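Local coordinates for actin-binding protein (Saccharomyces cerevisiae, PDB 1HQZ) that binds actin filaments and recruits the Arp2/3 complex to their sides, the part present here being its N-terminal cofilin-homology (ADF-H) domain, at residues 71-76 and 133-138; 13-18 and 108-113; 82-87 and 129-134. One frame throughout, in Å; residues are numbered along the deposited sequence.

Contact 1: 71-76 and 133-138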
ATOM      1  N   VAL A  71       5.443   9.207  -3.739  1.00 34.41           N
ATOM      2  CA  VAL A  71       5.945   9.424  -5.085  1.00 36.98           C
ATOM      3  C   VAL A  71       5.792  10.844  -5.600  1.00 40.34           C
ATOM      4  O   VAL A  71       4.861  11.569  -5.232  1.00 38.03           O
ATOM      5  CB  VAL A  71       5.222   8.500  -6.094  1.00 37.07           C
ATOM      6  CG1 VAL A  71       6.033   8.392  -7.362  1.00 36.67           C
ATOM      7  CG2 VAL A  71       4.974   7.126  -5.476  1.00 37.80           C
ATOM      8  N   SER A  72       6.725  11.222  -6.467  1.00 44.03           N
ATOM      9  CA  SER A  72       6.714  12.528  -7.106  1.00 48.71           C
ATOM     10  C   SER A  72       6.696  12.251  -8.602  1.00 50.72           C
ATOM     11  O   SER A  72       7.709  11.871  -9.186  1.00 51.27           O
ATOM     12  CB  SER A  72       7.961  13.329  -6.750  1.00 49.15           C
ATOM     13  OG  SER A  72       7.995  14.535  -7.491  1.00 53.34           O
ATOM     14  N   PRO A  73       5.531  12.423  -9.240  1.00 52.66           N
ATOM     15  CA  PRO A  73       5.431  12.174 -10.677  1.00 53.99           C
ATOM     16  C   PRO A  73       6.354  13.108 -11.436  1.00 55.24           C
ATOM     17  O   PRO A  73       6.597  14.234 -11.003  1.00 54.89           O
ATOM     18  CB  PRO A  73       3.963  12.455 -10.968  1.00 53.46           C
ATOM     19  CG  PRO A  73       3.659  13.560 -10.011  1.00 53.86           C
ATOM     20  CD  PRO A  73       4.307  13.068  -8.734  1.00 52.55           C
ATOM     21  N   PRO A  74       6.904  12.644 -12.566  1.00 57.17           N
ATOM     22  CA  PRO A  74       7.797  13.501 -13.349  1.00 58.88           C
ATOM     23  C   PRO A  74       6.977  14.678 -13.869  1.00 59.78           C
ATOM     24  O   PRO A  74       5.972  14.484 -14.551  1.00 60.18           O
ATOM     25  CB  PRO A  74       8.267  12.574 -14.466  1.00 58.95           C
ATOM     26  CG  PRO A  74       8.219  11.220 -13.821  1.00 57.82           C
ATOM     27  CD  PRO A  74       6.895  11.274 -13.103  1.00 57.29           C
ATOM     28  N   GLY A  75       7.398  15.891 -13.533  1.00 61.06           N
ATOM     29  CA  GLY A  75       6.670  17.070 -13.962  1.00 61.56           C
ATOM     30  C   GLY A  75       6.602  18.090 -12.842  1.00 62.74           C
ATOM     31  O   GLY A  75       6.301  19.263 -13.079  1.00 63.30           O
ATOM     32  N   SER A  76       6.874  17.642 -11.616  1.00 62.62           N
ATOM     33  CA  SER A  76       6.870  18.523 -10.446  1.00 62.46           C
ATOM     34  C   SER A  76       7.691  17.921  -9.308  1.00 62.44           C
ATOM     35  O   SER A  76       8.117  16.766  -9.369  1.00 61.87           O
ATOM     36  CB  SER A  76       5.446  18.775  -9.949  1.00 62.64           C
ATOM     37  OG  SER A  76       4.975  17.682  -9.180  1.00 63.65           O
ATOM     38  N   MET A 133      -0.038   9.304 -13.259  1.00 40.29           N
ATOM     39  CA  MET A 133      -1.013  10.274 -13.749  1.00 41.13           C
ATOM     40  C   MET A 133      -2.051  10.552 -12.671  1.00 39.23           C
ATOM     41  O   MET A 133      -2.414  11.704 -12.428  1.00 37.86           O
ATOM     42  CB  MET A 133      -1.716   9.740 -14.989  1.00 44.34           C
ATOM     43  CG  MET A 133      -2.720  10.706 -15.557  1.00 48.99           C
ATOM     44  SD  MET A 133      -3.676   9.947 -16.861  1.00 55.30           S
ATOM     45  CE  MET A 133      -5.000   9.178 -15.874  1.00 51.06           C
ATOM     46  N   LYS A 134      -2.532   9.486 -12.038  1.00 38.49           N
ATOM     47  CA  LYS A 134      -3.517   9.616 -10.967  1.00 38.77           C
ATOM     48  C   LYS A 134      -2.920  10.416  -9.815  1.00 38.71           C
ATOM     49  O   LYS A 134      -3.599  11.230  -9.187  1.00 39.52           O
ATOM     50  CB  LYS A 134      -3.951   8.237 -10.463  1.00 37.50           C
ATOM     51  CG  LYS A 134      -4.750   7.448 -11.472  1.00 39.75           C
ATOM     52  CD  LYS A 134      -5.368   6.214 -10.842  1.00 43.00           C
ATOM     53  CE  LYS A 134      -6.223   5.448 -11.839  1.00 43.53           C
ATOM     54  NZ  LYS A 134      -7.113   4.484 -11.124  1.00 47.77           N
ATOM     55  N   ILE A 135      -1.637  10.184  -9.550  1.00 38.80           N
ATOM     56  CA  ILE A 135      -0.941  10.877  -8.474  1.00 38.75           C
ATOM     57  C   ILE A 135      -0.839  12.362  -8.812  1.00 38.88           C
ATOM     58  O   ILE A 135      -1.073  13.230  -7.965  1.00 40.11           O
ATOM     59  CB  ILE A 135       0.464  10.253  -8.260  1.00 38.91           C
ATOM     60  CG1 ILE A 135       0.311   8.888  -7.582  1.00 39.33           C
ATOM     61  CG2 ILE A 135       1.346  11.175  -7.438  1.00 40.71           C
ATOM     62  CD1 ILE A 135       1.592   8.124  -7.433  1.00 39.62           C
ATOM     63  N   SER A 136      -0.512  12.650 -10.061  1.00 37.34           N
ATOM     64  CA  SER A 136      -0.391  14.022 -10.509  1.00 38.31           C
ATOM     65  C   SER A 136      -1.722  14.781 -10.458  1.00 37.63           C
ATOM     66  O   SER A 136      -1.732  15.967 -10.138  1.00 39.03           O
ATOM     67  CB  SER A 136       0.184  14.058 -11.925  1.00 39.47           C
ATOM     68  OG  SER A 136       0.254  15.393 -12.392  1.00 42.95           O
ATOM     69  N   ASN A 137      -2.833  14.104 -10.753  1.00 36.87           N
ATOM     70  CA  ASN A 137      -4.163  14.729 -10.723  1.00 39.28           C
ATOM     71  C   ASN A 137      -4.865  14.658  -9.355  1.00 41.02           C
ATOM     72  O   ASN A 137      -6.040  15.020  -9.228  1.00 39.05           O
ATOM     73  CB  ASN A 137      -5.090  14.085 -11.760  1.00 39.82           C
ATOM     74  CG  ASN A 137      -4.666  14.374 -13.185  1.00 42.62           C
ATOM     75  OD1 ASN A 137      -4.220  15.479 -13.498  1.00 45.14           O
ATOM     76  ND2 ASN A 137      -4.817  13.388 -14.062  1.00 41.70           N
ATOM     77  N   ALA A 138      -4.150  14.199  -8.336  1.00 42.14           N
ATOM     78  CA  ALA A 138      -4.737  14.057  -7.008  1.00 44.11           C
ATOM     79  C   ALA A 138      -5.001  15.370  -6.273  1.00 45.01           C
ATOM     80  O   ALA A 138      -4.304  16.361  -6.479  1.00 45.01           O
ATOM     81  CB  ALA A 138      -3.845  13.167  -6.154  1.00 43.29           C
TER
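I135 meets V71 and P73 with its two branches, and the distances tell the branches apart. The long branch ends on the valine: I135 CD1 lies 3.9 Å from V71 CB and 4.0 Å from V71 CG2, the two side chains crossing at about a right angle. The short branch goes to the proline, with I135 CG2 3.7 Å from P73 CD. This division follows from the first torsion of I135 (chi1 -73°), which sets CG1 anti to the carbonyl carbon and beside the backbone N, while CG2 stands anti to the N. On the valine, chi1 of -161° turns CG2 to the side of its own N, and it is this methyl, together with CB, that receives CD1. The proline's CG carries the contact on to the last helical residue: P73 CG sits 4.0 Å from S136 CB, so the serine contributes its methylene carbon to this contact. No hydrogen bond joins the two segments, and the evidence points to apolar contact alone, 175 Å² of surface being buried over both sides. Polar links lie beside it, where K80 NZ bonds to I135 O and S72 OG to V78 O. The contact thus joins the end of strand 65-71 and the loop leading to strand 80-86 to the last turn of helix 128-136; I135 also touches V116 of strand 116-120, and V71 touches L132 of the same helix.

Contact 2: 13-18 and 108-113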
ATOM      1  N   ARG A  13       4.214  -1.650  15.770  1.00 60.12           N
ATOM      2  CA  ARG A  13       5.544  -1.079  15.952  1.00 59.96           C
ATOM      3  C   ARG A  13       6.318  -1.088  14.640  1.00 57.54           C
ATOM      4  O   ARG A  13       6.820  -0.055  14.197  1.00 57.15           O
ATOM      5  CB  ARG A  13       6.324  -1.881  16.996  1.00 61.88           C
ATOM      6  CG  ARG A  13       7.225  -1.044  17.886  1.00 67.12           C
ATOM      7  CD  ARG A  13       6.396  -0.271  18.905  1.00 70.67           C
ATOM      8  NE  ARG A  13       5.536  -1.165  19.683  1.00 73.28           N
ATOM      9  CZ  ARG A  13       4.606  -0.756  20.541  1.00 73.76           C
ATOM     10  NH1 ARG A  13       4.409   0.539  20.741  1.00 74.72           N
ATOM     11  NH2 ARG A  13       3.871  -1.644  21.197  1.00 73.30           N
ATOM     12  N   GLU A  14       6.418  -2.263  14.029  1.00 55.10           N
ATOM     13  CA  GLU A  14       7.134  -2.412  12.770  1.00 53.45           C
ATOM     14  C   GLU A  14       6.445  -1.627  11.659  1.00 49.63           C
ATOM     15  O   GLU A  14       7.100  -0.934  10.882  1.00 47.75           O
ATOM     16  CB  GLU A  14       7.214  -3.885  12.362  1.00 56.39           C
ATOM     17  CG  GLU A  14       7.869  -4.809  13.380  1.00 60.58           C
ATOM     18  CD  GLU A  14       6.957  -5.136  14.554  1.00 62.51           C
ATOM     19  OE1 GLU A  14       6.724  -4.258  15.411  1.00 63.68           O
ATOM     20  OE2 GLU A  14       6.463  -6.281  14.611  1.00 63.80           O
ATOM     21  N   ILE A  15       5.122  -1.738  11.595  1.00 46.33           N
ATOM     22  CA  ILE A  15       4.358  -1.042  10.567  1.00 44.29           C
ATOM     23  C   ILE A  15       4.474   0.478  10.651  1.00 44.19           C
ATOM     24  O   ILE A  15       4.879   1.124   9.678  1.00 44.56           O
ATOM     25  CB  ILE A  15       2.860  -1.432  10.611  1.00 42.10           C
ATOM     26  CG1 ILE A  15       2.691  -2.904  10.225  1.00 39.75           C
ATOM     27  CG2 ILE A  15       2.065  -0.551   9.659  1.00 38.52           C
ATOM     28  CD1 ILE A  15       1.261  -3.362  10.202  1.00 39.05           C
ATOM     29  N   ASP A  16       4.131   1.049  11.804  1.00 43.18           N
ATOM     30  CA  ASP A  16       4.193   2.504  11.975  1.00 42.83           C
ATOM     31  C   ASP A  16       5.575   3.090  11.713  1.00 39.83           C
ATOM     32  O   ASP A  16       5.693   4.209  11.220  1.00 38.93           O
ATOM     33  CB  ASP A  16       3.729   2.912  13.377  1.00 45.63           C
ATOM     34  CG  ASP A  16       2.287   2.528  13.650  1.00 48.63           C
ATOM     35  OD1 ASP A  16       1.493   2.470  12.687  1.00 52.66           O
ATOM     36  OD2 ASP A  16       1.945   2.295  14.824  1.00 50.16           O
ATOM     37  N   ALA A  17       6.615   2.333  12.037  1.00 38.82           N
ATOM     38  CA  ALA A  17       7.978   2.799  11.831  1.00 39.90           C
ATOM     39  C   ALA A  17       8.246   3.051  10.352  1.00 40.38           C
ATOM     40  O   ALA A  17       8.864   4.049   9.983  1.00 39.99           O
ATOM     41  CB  ALA A  17       8.963   1.776  12.373  1.00 39.65           C
ATOM     42  N   GLU A  18       7.785   2.139   9.501  1.00 40.28           N
ATOM     43  CA  GLU A  18       7.982   2.293   8.060  1.00 38.53           C
ATOM     44  C   GLU A  18       7.020   3.355   7.540  1.00 37.44           C
ATOM     45  O   GLU A  18       7.383   4.204   6.719  1.00 36.33           O
ATOM     46  CB  GLU A  18       7.735   0.962   7.350  1.00 38.62           C
ATOM     47  CG  GLU A  18       8.591  -0.190   7.876  1.00 39.17           C
ATOM     48  CD  GLU A  18      10.088   0.123   7.870  1.00 39.99           C
ATOM     49  OE1 GLU A  18      10.538   0.915   7.019  1.00 40.27           O
ATOM     50  OE2 GLU A  18      10.824  -0.435   8.712  1.00 42.97           O
ATOM     51  N   ASN A 108      -8.466   4.409   6.653  1.00 44.40           N
ATOM     52  CA  ASN A 108      -8.934   5.337   7.681  1.00 46.80           C
ATOM     53  C   ASN A 108      -8.142   5.302   8.992  1.00 46.22           C
ATOM     54  O   ASN A 108      -8.059   6.311   9.689  1.00 46.16           O
ATOM     55  CB  ASN A 108     -10.418   5.092   8.020  1.00 49.00           C
ATOM     56  CG  ASN A 108     -11.322   5.062   6.792  1.00 52.14           C
ATOM     57  OD1 ASN A 108     -11.166   5.854   5.853  1.00 53.69           O
ATOM     58  ND2 ASN A 108     -12.293   4.152   6.807  1.00 52.15           N
ATOM     59  N   ASN A 109      -7.549   4.159   9.324  1.00 45.05           N
ATOM     60  CA  ASN A 109      -6.834   4.050  10.589  1.00 43.77           C
ATOM     61  C   ASN A 109      -5.332   3.810  10.552  1.00 43.88           C
ATOM     62  O   ASN A 109      -4.628   4.182  11.492  1.00 44.80           O
ATOM     63  CB  ASN A 109      -7.460   2.944  11.443  1.00 44.75           C
ATOM     64  CG  ASN A 109      -8.972   2.977  11.421  1.00 45.90           C
ATOM     65  OD1 ASN A 109      -9.587   3.990  11.735  1.00 47.02           O
ATOM     66  ND2 ASN A 109      -9.579   1.859  11.048  1.00 46.42           N
ATOM     67  N   LEU A 110      -4.831   3.187   9.492  1.00 41.65           N
ATOM     68  CA  LEU A 110      -3.406   2.888   9.427  1.00 39.70           C
ATOM     69  C   LEU A 110      -2.587   3.786   8.494  1.00 39.90           C
ATOM     70  O   LEU A 110      -1.743   4.559   8.952  1.00 39.38           O
ATOM     71  CB  LEU A 110      -3.217   1.417   9.039  1.00 39.19           C
ATOM     72  CG  LEU A 110      -1.791   0.862   9.078  1.00 39.51           C
ATOM     73  CD1 LEU A 110      -1.270   0.879  10.513  1.00 40.42           C
ATOM     74  CD2 LEU A 110      -1.778  -0.566   8.538  1.00 36.34           C
ATOM     75  N   PHE A 111      -2.827   3.680   7.188  1.00 39.28           N
ATOM     76  CA  PHE A 111      -2.088   4.489   6.220  1.00 38.45           C
ATOM     77  C   PHE A 111      -2.797   5.805   5.952  1.00 39.06           C
ATOM     78  O   PHE A 111      -3.111   6.120   4.802  1.00 41.18           O
ATOM     79  CB  PHE A 111      -1.919   3.726   4.900  1.00 38.24           C
ATOM     80  CG  PHE A 111      -1.051   2.498   5.004  1.00 37.65           C
ATOM     81  CD1 PHE A 111      -1.074   1.530   4.002  1.00 37.76           C
ATOM     82  CD2 PHE A 111      -0.192   2.318   6.082  1.00 36.49           C
ATOM     83  CE1 PHE A 111      -0.245   0.402   4.074  1.00 36.37           C
ATOM     84  CE2 PHE A 111       0.637   1.198   6.164  1.00 37.37           C
ATOM     85  CZ  PHE A 111       0.609   0.236   5.155  1.00 35.12           C
ATOM     86  N   LYS A 112      -3.052   6.575   7.005  1.00 37.26           N
ATOM     87  CA  LYS A 112      -3.742   7.854   6.854  1.00 38.35           C
ATOM     88  C   LYS A 112      -2.886   8.887   6.125  1.00 36.73           C
ATOM     89  O   LYS A 112      -1.655   8.838   6.179  1.00 34.68           O
ATOM     90  CB  LYS A 112      -4.134   8.425   8.228  1.00 39.98           C
ATOM     91  CG  LYS A 112      -5.110   7.572   9.022  1.00 41.15           C
ATOM     92  CD  LYS A 112      -5.419   8.196  10.387  1.00 41.54           C
ATOM     93  CE  LYS A 112      -6.243   9.467  10.229  1.00 41.48           C
ATOM     94  NZ  LYS A 112      -7.520   9.190   9.508  1.00 43.34           N
ATOM     95  N   GLY A 113      -3.550   9.818   5.446  1.00 35.85           N
ATOM     96  CA  GLY A 113      -2.847  10.881   4.744  1.00 37.71           C
ATOM     97  C   GLY A 113      -2.493  10.605   3.295  1.00 35.93           C
ATOM     98  O   GLY A 113      -1.588  11.223   2.751  1.00 37.45           O
TER
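I15 lays its CG2 methyl across the branched end of L110, touching both of its methyls: I15 CG2 is 3.7 Å from L110 CD1 and 4.0 Å from L110 CD2. With L110 CG also near, 4.1 Å from I15 CG2, these three distances place the isoleucine methyl at the fork of the leucine. The two side chains cross at about a right angle. L110 reaches this place because its CG stands anti to the backbone N (chi1 -173°), which brings the fork to I15 although its CB does not point there. I15 CG2 also approaches the F111 ring obliquely, 4.2 Å from F111 CE2, and so serves two consecutive residues. A carboxylate oxygen borders the patch: D16 OD1 comes within 3.9 Å of L110 CD1, a polar-to-apolar approach without a bond. Replacing L110 by an alanine would probably leave the I15 methyl without its principal partner and open a gap between the two segments. F111 is the centre of an inverse gamma turn, and K112 NZ bonds back to N108 O at 2.9 Å. L110 and F111 both lie on I35 of strand 32-37, and F111 continues onto Y66 and L68 of strand 65-71, while I15 rests on P45 of strand 43-49; the contact therefore bridges helix 12-24 and segment 108-113 against one sheet.

Contact 3: 82-87 and 129-134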
ATOM      1  N   ILE A  82       0.364   7.399  -2.157  1.00 32.09           N
ATOM      2  CA  ILE A  82      -0.605   6.512  -2.777  1.00 31.58           C
ATOM      3  C   ILE A  82      -0.695   5.236  -1.938  1.00 31.38           C
ATOM      4  O   ILE A  82       0.301   4.764  -1.389  1.00 27.82           O
ATOM      5  CB  ILE A  82      -0.215   6.167  -4.243  1.00 31.80           C
ATOM      6  CG1 ILE A  82      -1.213   5.158  -4.820  1.00 33.89           C
ATOM      7  CG2 ILE A  82       1.209   5.622  -4.303  1.00 32.51           C
ATOM      8  CD1 ILE A  82      -1.052   4.874  -6.318  1.00 30.68           C
ATOM      9  N   ILE A  83      -1.904   4.717  -1.774  1.00 30.20           N
ATOM     10  CA  ILE A  83      -2.056   3.479  -1.044  1.00 31.17           C
ATOM     11  C   ILE A  83      -2.700   2.519  -2.022  1.00 31.62           C
ATOM     12  O   ILE A  83      -3.545   2.913  -2.834  1.00 29.84           O
ATOM     13  CB  ILE A  83      -2.939   3.620   0.201  1.00 30.86           C
ATOM     14  CG1 ILE A  83      -4.327   4.130  -0.181  1.00 29.51           C
ATOM     15  CG2 ILE A  83      -2.273   4.553   1.184  1.00 32.80           C
ATOM     16  CD1 ILE A  83      -5.329   4.044   0.962  1.00 35.45           C
ATOM     17  N   ILE A  84      -2.278   1.265  -1.959  1.00 32.30           N
ATOM     18  CA  ILE A  84      -2.805   0.260  -2.860  1.00 33.21           C
ATOM     19  C   ILE A  84      -3.418  -0.915  -2.118  1.00 33.02           C
ATOM     20  O   ILE A  84      -2.791  -1.503  -1.247  1.00 33.42           O
ATOM     21  CB  ILE A  84      -1.690  -0.246  -3.814  1.00 34.65           C
ATOM     22  CG1 ILE A  84      -1.331   0.877  -4.793  1.00 34.68           C
ATOM     23  CG2 ILE A  84      -2.140  -1.501  -4.556  1.00 31.63           C
ATOM     24  CD1 ILE A  84      -0.164   0.574  -5.674  1.00 39.49           C
ATOM     25  N   GLY A  85      -4.664  -1.221  -2.459  1.00 32.69           N
ATOM     26  CA  GLY A  85      -5.353  -2.347  -1.871  1.00 33.82           C
ATOM     27  C   GLY A  85      -5.230  -3.462  -2.895  1.00 34.07           C
ATOM     28  O   GLY A  85      -5.897  -3.461  -3.926  1.00 33.72           O
ATOM     29  N   TRP A  86      -4.352  -4.408  -2.604  1.00 34.59           N
ATOM     30  CA  TRP A  86      -4.085  -5.536  -3.483  1.00 34.81           C
ATOM     31  C   TRP A  86      -4.944  -6.736  -3.065  1.00 35.88           C
ATOM     32  O   TRP A  86      -4.773  -7.289  -1.975  1.00 36.24           O
ATOM     33  CB  TRP A  86      -2.584  -5.842  -3.403  1.00 32.79           C
ATOM     34  CG  TRP A  86      -2.138  -7.060  -4.116  1.00 33.16           C
ATOM     35  CD1 TRP A  86      -1.909  -8.287  -3.566  1.00 30.74           C
ATOM     36  CD2 TRP A  86      -1.844  -7.182  -5.509  1.00 30.25           C
ATOM     37  NE1 TRP A  86      -1.482  -9.161  -4.526  1.00 27.64           N
ATOM     38  CE2 TRP A  86      -1.436  -8.516  -5.731  1.00 29.80           C
ATOM     39  CE3 TRP A  86      -1.885  -6.295  -6.594  1.00 32.34           C
ATOM     40  CZ2 TRP A  86      -1.070  -8.993  -6.995  1.00 29.13           C
ATOM     41  CZ3 TRP A  86      -1.520  -6.766  -7.857  1.00 31.32           C
ATOM     42  CH2 TRP A  86      -1.117  -8.108  -8.043  1.00 31.86           C
ATOM     43  N   CYS A  87      -5.878  -7.121  -3.934  1.00 35.48           N
ATOM     44  CA  CYS A  87      -6.789  -8.231  -3.654  1.00 36.51           C
ATOM     45  C   CYS A  87      -6.836  -9.181  -4.844  1.00 36.32           C
ATOM     46  O   CYS A  87      -7.799  -9.164  -5.607  1.00 35.76           O
ATOM     47  CB  CYS A  87      -8.197  -7.677  -3.377  1.00 37.98           C
ATOM     48  SG  CYS A  87      -9.430  -8.884  -2.828  1.00 38.90           S
ATOM     49  N   ASN A 129       2.772   4.326 -15.427  1.00 45.02           N
ATOM     50  CA  ASN A 129       2.362   5.606 -15.998  1.00 44.30           C
ATOM     51  C   ASN A 129       0.935   5.991 -15.628  1.00 42.15           C
ATOM     52  O   ASN A 129       0.643   7.155 -15.366  1.00 39.56           O
ATOM     53  CB  ASN A 129       2.526   5.586 -17.519  1.00 47.25           C
ATOM     54  CG  ASN A 129       3.982   5.652 -17.938  1.00 51.03           C
ATOM     55  OD1 ASN A 129       4.733   6.527 -17.486  1.00 52.24           O
ATOM     56  ND2 ASN A 129       4.391   4.732 -18.805  1.00 50.93           N
ATOM     57  N   GLU A 130       0.047   5.011 -15.624  1.00 41.08           N
ATOM     58  CA  GLU A 130      -1.339   5.248 -15.266  1.00 42.86           C
ATOM     59  C   GLU A 130      -1.410   5.799 -13.832  1.00 43.11           C
ATOM     60  O   GLU A 130      -2.150   6.744 -13.548  1.00 43.91           O
ATOM     61  CB  GLU A 130      -2.110   3.928 -15.382  1.00 46.74           C
ATOM     62  CG  GLU A 130      -3.290   3.786 -14.433  1.00 52.80           C
ATOM     63  CD  GLU A 130      -4.538   4.490 -14.914  1.00 56.79           C
ATOM     64  OE1 GLU A 130      -4.448   5.671 -15.318  1.00 59.50           O
ATOM     65  OE2 GLU A 130      -5.615   3.857 -14.873  1.00 58.44           O
ATOM     66  N   LEU A 131      -0.621   5.213 -12.936  1.00 40.37           N
ATOM     67  CA  LEU A 131      -0.619   5.638 -11.544  1.00 39.30           C
ATOM     68  C   LEU A 131       0.059   6.988 -11.341  1.00 39.16           C
ATOM     69  O   LEU A 131      -0.391   7.794 -10.519  1.00 36.83           O
ATOM     70  CB  LEU A 131       0.045   4.569 -10.665  1.00 37.39           C
ATOM     71  CG  LEU A 131      -0.682   3.217 -10.566  1.00 34.63           C
ATOM     72  CD1 LEU A 131       0.145   2.251  -9.739  1.00 34.06           C
ATOM     73  CD2 LEU A 131      -2.045   3.401  -9.935  1.00 36.11           C
ATOM     74  N   LEU A 132       1.139   7.240 -12.077  1.00 36.72           N
ATOM     75  CA  LEU A 132       1.832   8.512 -11.935  1.00 38.50           C
ATOM     76  C   LEU A 132       0.895   9.637 -12.371  1.00 39.37           C
ATOM     77  O   LEU A 132       1.001  10.773 -11.902  1.00 39.21           O
ATOM     78  CB  LEU A 132       3.121   8.521 -12.771  1.00 38.95           C
ATOM     79  CG  LEU A 132       4.247   7.595 -12.284  1.00 37.54           C
ATOM     80  CD1 LEU A 132       5.437   7.704 -13.211  1.00 36.44           C
ATOM     81  CD2 LEU A 132       4.656   7.974 -10.867  1.00 36.93           C
ATOM     82  N   MET A 133      -0.038   9.304 -13.259  1.00 40.29           N
ATOM     83  CA  MET A 133      -1.013  10.274 -13.749  1.00 41.13           C
ATOM     84  C   MET A 133      -2.051  10.552 -12.671  1.00 39.23           C
ATOM     85  O   MET A 133      -2.414  11.704 -12.428  1.00 37.86           O
ATOM     86  CB  MET A 133      -1.716   9.740 -14.989  1.00 44.34           C
ATOM     87  CG  MET A 133      -2.720  10.706 -15.557  1.00 48.99           C
ATOM     88  SD  MET A 133      -3.676   9.947 -16.861  1.00 55.30           S
ATOM     89  CE  MET A 133      -5.000   9.178 -15.874  1.00 51.06           C
ATOM     90  N   LYS A 134      -2.532   9.486 -12.038  1.00 38.49           N
ATOM     91  CA  LYS A 134      -3.517   9.616 -10.967  1.00 38.77           C
ATOM     92  C   LYS A 134      -2.920  10.416  -9.815  1.00 38.71           C
ATOM     93  O   LYS A 134      -3.599  11.230  -9.187  1.00 39.52           O
ATOM     94  CB  LYS A 134      -3.951   8.237 -10.463  1.00 37.50           C
ATOM     95  CG  LYS A 134      -4.750   7.448 -11.472  1.00 39.75           C
ATOM     96  CD  LYS A 134      -5.368   6.214 -10.842  1.00 43.00           C
ATOM     97  CE  LYS A 134      -6.223   5.448 -11.839  1.00 43.53           C
ATOM     98  NZ  LYS A 134      -7.113   4.484 -11.124  1.00 47.77           N
TER
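L131 makes both apolar contacts between the segments, sending one methyl to each of two isoleucines. L131 CD2 is 4.0 Å from I82 CD1, and the two side chains cross at about a right angle. L131 CD1 is turned to the other partner and stands 4.4 Å from I84 CD1, a looser approach. Both isoleucines therefore use the end of their long branch. For I82, chi1 of 176° holds CG1 anti to the backbone N, and with an extended second torsion (chi2 172°) this brings CD1 to L131 CD2. I82 and I84 are two apart on strand 80-86, consistent with their sharing one face of it, while I83 faces F103 and A107 of helix 93-110. The buried area is modest, 98 Å² over both sides.

Hydrogen bonds do not cross between the segments; they act within the elements that carry the side chains. In the helix, K134 N bonds to E130 O at 3.2 Å. The strand pairs with its neighbours, I82 and I84 with A69 and G67, and I83 with V116 and V118. L56 of helix 52-56 touches both I84 and L131, adding to the apolar group. A central strand covered by helices on its two faces is the layered alpha/beta/alpha architecture of the ADF-H fold, here with helix 128-136 on the I82 and I84 face.

Overall arrangement
The three contacts sample the layers around one mixed five-stranded sheet within a single ADF-H domain. Contacts 1 and 3 share helix 128-136, including M133 and K134; their centres are 11 Å apart, and they touch through I135 CD1 and I82 CG2 at 4.0 Å. Contact 2 stands across the chain's centre from contact 3, about 18 Å between centres, yet F111 CB reaches I83 CG2 at 3.8 Å. Contacts 1 and 2 are about 22 Å apart at their centres and do not touch. Along the chain the segments run 13-18, 71-76, 82-87, 108-113, 129-134 and 133-138, so contact 2 crosses both others, and early and late parts of the actin-binding domain are brought together around the same sheet.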